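Local structure of Ara h 8 allergen isoform (Arachis hypogaea, 6V8J) at residues V67-D72 with Y81-S86; K97-T102 with T118-G123. The protein probably binds small hydrophobic ligands in an internal cavity, as other Bet v 1-type pathogenesis-related proteins do, and is a peanut allergen. All coordinates share one frame; numbering follows the deposited sequence.

Contact 1. Residues V67-D72 with Y81-S86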
loop_
_atom_site.group_PDB
_atom_site.type_symbol
_atom_site.label_atom_id
_atom_site.label_comp_id
_atom_site.label_asym_id
_atom_site.label_seq_id
_atom_site.Cartn_x
_atom_site.Cartn_y
_atom_site.Cartn_z
ATOM N N VAL A 67 -11.688 1.511 1.951
ATOM C CA VAL A 67 -10.647 2.559 2.053
ATOM C C VAL A 67 -10.392 3.092 0.642
ATOM O O VAL A 67 -10.539 2.323 -0.312
ATOM C CB VAL A 67 -9.382 2.100 2.800
ATOM C CG1 VAL A 67 -9.659 1.764 4.251
ATOM C CG2 VAL A 67 -8.643 0.989 2.091
ATOM N N LEU A 68 -10.172 4.398 0.527
ATOM C CA LEU A 68 -9.877 4.994 -0.794
ATOM C C LEU A 68 -8.363 5.123 -0.926
ATOM O O LEU A 68 -7.711 5.466 0.054
ATOM C CB LEU A 68 -10.576 6.351 -0.919
ATOM C CG LEU A 68 -12.106 6.322 -0.917
ATOM C CD1 LEU A 68 -12.685 7.713 -0.899
ATOM C CD2 LEU A 68 -12.644 5.577 -2.112
ATOM N N HIS A 69 -7.883 4.906 -2.139
ATOM C CA HIS A 69 -6.452 4.822 -2.491
ATOM C C HIS A 69 -6.189 5.742 -3.692
ATOM O O HIS A 69 -6.735 5.471 -4.759
ATOM C CB HIS A 69 -6.123 3.343 -2.713
ATOM C CG HIS A 69 -4.793 3.049 -3.291
ATOM N ND1 HIS A 69 -3.957 2.102 -2.751
ATOM C CD2 HIS A 69 -4.168 3.533 -4.378
ATOM C CE1 HIS A 69 -2.872 2.029 -3.480
ATOM N NE2 HIS A 69 -2.973 2.895 -4.474
ATOM N N LYS A 70 -5.420 6.813 -3.473
ATOM C CA LYS A 70 -5.099 7.819 -4.509
ATOM C C LYS A 70 -3.659 7.597 -4.975
ATOM O O LYS A 70 -2.775 7.525 -4.103
ATOM C CB LYS A 70 -5.258 9.234 -3.951
ATOM C CG LYS A 70 -5.046 10.347 -4.973
ATOM C CD LYS A 70 -5.805 11.645 -4.665
ATOM C CE LYS A 70 -5.475 12.739 -5.651
ATOM N NZ LYS A 70 -6.611 13.671 -5.847
ATOM N N ILE A 71 -3.412 7.586 -6.289
ATOM C CA ILE A 71 -2.018 7.572 -6.820
ATOM C C ILE A 71 -1.462 8.999 -6.734
ATOM O O ILE A 71 -2.040 9.916 -7.348
ATOM C CB ILE A 71 -1.913 6.990 -8.241
ATOM C CG1 ILE A 71 -2.607 5.628 -8.378
ATOM C CG2 ILE A 71 -0.447 6.929 -8.646
ATOM C CD1 ILE A 71 -2.426 4.948 -9.739
ATOM N N ASP A 72 -0.375 9.198 -5.998
ATOM C CA ASP A 72 0.269 10.534 -5.895
ATOM C C ASP A 72 1.359 10.633 -6.967
ATOM O O ASP A 72 1.465 11.683 -7.603
ATOM C CB ASP A 72 0.789 10.781 -4.483
ATOM C CG ASP A 72 -0.280 10.702 -3.427
ATOM O OD1 ASP A 72 -1.318 11.391 -3.593
ATOM O OD2 ASP A 72 -0.073 9.956 -2.446
ATOM N N TYR A 81 6.327 4.303 -6.767
ATOM C CA TYR A 81 4.857 4.384 -6.542
ATOM C C TYR A 81 4.547 5.040 -5.187
ATOM O O TYR A 81 4.855 4.447 -4.127
ATOM C CB TYR A 81 4.247 2.994 -6.648
ATOM C CG TYR A 81 2.744 2.973 -6.587
ATOM C CD1 TYR A 81 1.987 3.551 -7.599
ATOM C CD2 TYR A 81 2.074 2.322 -5.571
ATOM C CE1 TYR A 81 0.602 3.530 -7.570
ATOM C CE2 TYR A 81 0.680 2.304 -5.524
ATOM C CZ TYR A 81 -0.054 2.860 -6.549
ATOM O OH TYR A 81 -1.426 2.858 -6.520
ATOM N N ASP A 82 3.935 6.230 -5.234
ATOM C CA ASP A 82 3.486 7.000 -4.051
ATOM C C ASP A 82 1.964 7.005 -4.063
ATOM O O ASP A 82 1.379 7.334 -5.117
ATOM C CB ASP A 82 4.008 8.422 -4.079
ATOM C CG ASP A 82 5.517 8.558 -4.101
ATOM O OD1 ASP A 82 6.235 7.519 -3.886
ATOM O OD2 ASP A 82 5.941 9.703 -4.387
ATOM N N TYR A 83 1.336 6.684 -2.945
ATOM C CA TYR A 83 -0.145 6.638 -2.855
ATOM C C TYR A 83 -0.574 7.008 -1.441
ATOM O O TYR A 83 0.266 6.963 -0.489
ATOM C CB TYR A 83 -0.649 5.237 -3.235
ATOM C CG TYR A 83 -0.182 4.127 -2.327
ATOM C CD1 TYR A 83 1.106 3.616 -2.397
ATOM C CD2 TYR A 83 -1.031 3.609 -1.374
ATOM C CE1 TYR A 83 1.524 2.583 -1.573
ATOM C CE2 TYR A 83 -0.643 2.562 -0.555
ATOM C CZ TYR A 83 0.641 2.070 -0.637
ATOM O OH TYR A 83 0.973 1.116 0.256
ATOM N N THR A 84 -1.837 7.424 -1.332
ATOM C CA THR A 84 -2.467 7.851 -0.069
ATOM C C THR A 84 -3.722 7.007 0.174
ATOM O O THR A 84 -4.528 6.891 -0.758
ATOM C CB THR A 84 -2.705 9.367 -0.082
ATOM O OG1 THR A 84 -1.405 9.965 -0.159
ATOM C CG2 THR A 84 -3.470 9.839 1.130
ATOM N N ILE A 85 -3.863 6.500 1.401
ATOM C CA ILE A 85 -4.994 5.673 1.925
ATOM C C ILE A 85 -5.811 6.573 2.860
ATOM O O ILE A 85 -5.182 7.314 3.664
ATOM C CB ILE A 85 -4.454 4.448 2.695
ATOM C CG1 ILE A 85 -3.525 3.559 1.862
ATOM C CG2 ILE A 85 -5.593 3.668 3.315
ATOM C CD1 ILE A 85 -4.162 2.995 0.606
ATOM N N SER A 86 -7.123 6.544 2.680
ATOM C CA SER A 86 -8.084 7.250 3.556
ATOM C C SER A 86 -9.449 6.558 3.479
ATOM O O SER A 86 -9.601 5.659 2.666
ATOM C CB SER A 86 -8.188 8.691 3.150
ATOM O OG SER A 86 -8.445 8.798 1.767
#
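H69 reaches from strand 63-75 over to three side chains of its antiparallel neighbour, and its ring meets I85, Y83 and Y81 in turn. Its CB starts the packing against CD1 of I85. With CG anti to the backbone N (chi1 170°), the ring lies along the strand toward Y81; ND1 rests 3.5 Å from I85 CD1, while CE1 sits 3.2 Å from CD2 of Y83, which lies over one imidazole face. The two rings are within 9° of parallel, yet strongly offset, with little of one above the other. At the tip, NE2 meets Y81 OH at 2.6 Å near the imidazole plane; either partner could be the donor. A tyrosine suits this place because its long ring carries a hydroxyl to the histidine, while Y81 CE1 packs 3.7 Å from I71 CG2. On the side of T84, polar groups meet: T84 OG1 donates to the syn lone pair of D72 OD2 at 2.6 Å, a bond that links the carboxylate to the neighbouring strand. Between the strands run the backbone bonds of the hairpin, among them K70 N to T84 O (2.9 Å) and T84 N to K70 O. Y81 OH also has a weak bond with K54 NZ, so imidazole and phenol, each able to donate or accept, share a small polar network within an aromatic cluster.

Contact 2. Residues K97-T102 with T118-G123. With SO4 (sulfate ion), chain F; SO4 (sulfate ion), chain H.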
loop_
_atom_site.group_PDB
_atom_site.type_symbol
_atom_site.label_atom_id
_atom_site.label_comp_id
_atom_site.label_asym_id
_atom_site.label_seq_id
_atom_site.Cartn_x
_atom_site.Cartn_y
_atom_site.Cartn_z
ATOM N N LYS A 97 -5.400 10.363 7.075
ATOM C CA LYS A 97 -4.881 9.741 5.841
ATOM C C LYS A 97 -3.465 9.224 6.095
ATOM O O LYS A 97 -2.817 9.727 6.981
ATOM C CB LYS A 97 -4.886 10.735 4.674
ATOM C CG LYS A 97 -3.975 11.943 4.831
ATOM C CD LYS A 97 -3.982 12.895 3.656
ATOM C CE LYS A 97 -3.077 14.091 3.818
ATOM N NZ LYS A 97 -3.091 15.017 2.662
ATOM N N VAL A 98 -3.045 8.248 5.307
ATOM C CA VAL A 98 -1.653 7.709 5.383
ATOM C C VAL A 98 -1.053 7.771 3.984
ATOM O O VAL A 98 -1.598 7.132 3.071
ATOM C CB VAL A 98 -1.585 6.301 6.001
ATOM C CG1 VAL A 98 -0.131 5.902 6.254
ATOM C CG2 VAL A 98 -2.379 6.213 7.290
ATOM N N SER A 99 0.063 8.479 3.851
ATOM C CA SER A 99 0.801 8.660 2.577
ATOM C C SER A 99 2.052 7.776 2.586
ATOM O O SER A 99 2.867 7.883 3.523
ATOM C CB SER A 99 1.138 10.100 2.332
ATOM O OG SER A 99 -0.047 10.820 2.123
ATOM N N PHE A 100 2.147 6.931 1.559
ATOM C CA PHE A 100 3.271 6.030 1.260
ATOM C C PHE A 100 4.080 6.581 0.093
ATOM O O PHE A 100 3.464 7.008 -0.960
ATOM C CB PHE A 100 2.726 4.650 0.906
ATOM C CG PHE A 100 2.047 3.919 2.035
ATOM C CD1 PHE A 100 2.788 3.112 2.869
ATOM C CD2 PHE A 100 0.692 4.100 2.301
ATOM C CE1 PHE A 100 2.187 2.452 3.930
ATOM C CE2 PHE A 100 0.099 3.449 3.365
ATOM C CZ PHE A 100 0.847 2.598 4.150
ATOM N N LYS A 101 5.408 6.581 0.261
ATOM C CA LYS A 101 6.364 6.764 -0.862
ATOM C C LYS A 101 7.225 5.493 -0.932
ATOM O O LYS A 101 7.886 5.134 0.081
ATOM C CB LYS A 101 7.180 8.048 -0.707
ATOM C CG LYS A 101 6.345 9.311 -0.565
ATOM C CD LYS A 101 7.029 10.484 0.116
ATOM C CE LYS A 101 7.836 11.276 -0.871
ATOM N NZ LYS A 101 8.940 12.001 -0.200
ATOM N N THR A 102 7.164 4.837 -2.090
ATOM C CA THR A 102 7.788 3.508 -2.297
ATOM C C THR A 102 8.741 3.616 -3.485
ATOM O O THR A 102 8.382 4.259 -4.473
ATOM C CB THR A 102 6.737 2.393 -2.422
ATOM O OG1 THR A 102 6.074 2.446 -3.679
ATOM C CG2 THR A 102 5.741 2.390 -1.286
ATOM N N THR A 118 3.839 8.373 5.880
ATOM C CA THR A 118 3.419 9.585 6.607
ATOM C C THR A 118 1.980 9.401 7.102
ATOM O O THR A 118 1.064 9.301 6.287
ATOM C CB THR A 118 3.588 10.828 5.727
ATOM O OG1 THR A 118 4.952 10.982 5.345
ATOM C CG2 THR A 118 3.090 12.080 6.403
ATOM N N PHE A 119 1.831 9.374 8.420
ATOM C CA PHE A 119 0.520 9.274 9.089
ATOM C C PHE A 119 0.030 10.702 9.381
ATOM O O PHE A 119 0.728 11.446 10.047
ATOM C CB PHE A 119 0.666 8.463 10.380
ATOM C CG PHE A 119 1.053 7.012 10.209
ATOM C CD1 PHE A 119 2.364 6.636 10.001
ATOM C CD2 PHE A 119 0.089 6.019 10.270
ATOM C CE1 PHE A 119 2.696 5.304 9.838
ATOM C CE2 PHE A 119 0.421 4.687 10.111
ATOM C CZ PHE A 119 1.726 4.334 9.890
ATOM N N HIS A 120 -1.153 11.040 8.886
ATOM C CA HIS A 120 -1.749 12.382 9.104
ATOM C C HIS A 120 -2.871 12.238 10.119
ATOM O O HIS A 120 -3.831 11.543 9.829
ATOM C CB HIS A 120 -2.337 12.941 7.805
ATOM C CG HIS A 120 -1.311 13.251 6.781
ATOM N ND1 HIS A 120 -0.880 14.518 6.528
ATOM C CD2 HIS A 120 -0.602 12.453 5.975
ATOM C CE1 HIS A 120 0.035 14.490 5.598
ATOM N NE2 HIS A 120 0.229 13.246 5.249
ATOM N N THR A 121 -2.720 12.885 11.262
ATOM C CA THR A 121 -3.690 12.728 12.365
ATOM C C THR A 121 -4.630 13.935 12.403
ATOM O O THR A 121 -4.247 15.001 11.928
ATOM C CB THR A 121 -2.993 12.577 13.716
ATOM O OG1 THR A 121 -2.035 13.629 13.765
ATOM C CG2 THR A 121 -2.331 11.230 13.905
ATOM N N LYS A 122 -5.818 13.745 12.977
ATOM C CA LYS A 122 -6.750 14.863 13.272
ATOM C C LYS A 122 -6.104 15.816 14.283
ATOM O O LYS A 122 -5.775 15.379 15.388
ATOM C CB LYS A 122 -8.082 14.295 13.773
ATOM C CG LYS A 122 -9.002 13.776 12.675
ATOM C CD LYS A 122 -9.649 12.438 12.972
ATOM C CE LYS A 122 -10.361 11.876 11.761
ATOM N NZ LYS A 122 -11.359 10.850 12.130
ATOM N N GLY A 123 -5.912 17.070 13.886
ATOM C CA GLY A 123 -5.756 18.178 14.844
ATOM C C GLY A 123 -4.662 17.948 15.867
ATOM O O GLY A 123 -4.989 17.990 17.072
HETATM S S SO4 F . -12.294 7.872 10.356
HETATM O O1 SO4 F . -12.323 6.479 10.080
HETATM O O2 SO4 F . -12.486 8.601 9.139
HETATM O O3 SO4 F . -13.324 8.207 11.284
HETATM O O4 SO4 F . -11.034 8.211 10.920
HETATM S S SO4 H . -6.416 14.969 -0.064
HETATM O O1 SO4 H . -7.087 14.107 0.876
HETATM O O2 SO4 H . -6.896 14.708 -1.398
HETATM O O3 SO4 H . -6.682 16.340 0.278
HETATM O O4 SO4 H . -4.998 14.722 -0.004
#
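This is a backbone-paired antiparallel contact between strands 95-107 and 110-121, the two arms of a hairpin, with an amphipathic division of side chains between its faces. K97 and S99 pair with H120 and T118 through main-chain bonds, the shortest T118 N to S99 O at 2.6 Å; K97 N to H120 O is weak. On the face that K97 and H120 share, the lysine supplies a long aliphatic chain, extended beyond CG, which crosses the imidazole and sets CE 3.4 Å above the centre of the ring, a CH-pi contact only 5° off the normal. Its ammonium continues to a weak bond, K97 NZ to O4 of the chain H sulfate at 3.3 Å, the ion probably coming from the crystallisation liquor. S99 OG turns instead to T84 OG1 on the next strand. The other face is apolar: V98 and F119 lie side by side, and V98 CG1 stands over one face of the phenyl ring, 4.1 Å from its centroid. Branched valine suits a strand and offers a methyl to the ring, whose further neighbours V135 and H132 belong to helix 129-151. The arrangement fits the Bet v 1 fold, in which a curved antiparallel sheet wraps round a long C-terminal helix.

How the contacts relate
Contact 1 closes before contact 2 opens along the chain, and their centres lie about 10 Å apart in one antiparallel sheet of seven strands. Each belongs to a hairpin of sequence neighbours, 63-75 with 80-87 and 95-107 with 110-121. The inner strands, 80-87 and 95-107, are themselves adjacent, so the four run edge to edge without interruption. Across this seam the backbones of Y83 and F100 are joined, their rings stack, and Y81 O is probably hydrogen-bonded to T102 OG1. The sheet curves around helix 129-151, which F100 and F119 touch, giving the framework that in Bet v 1 relatives encloses a ligand cavity.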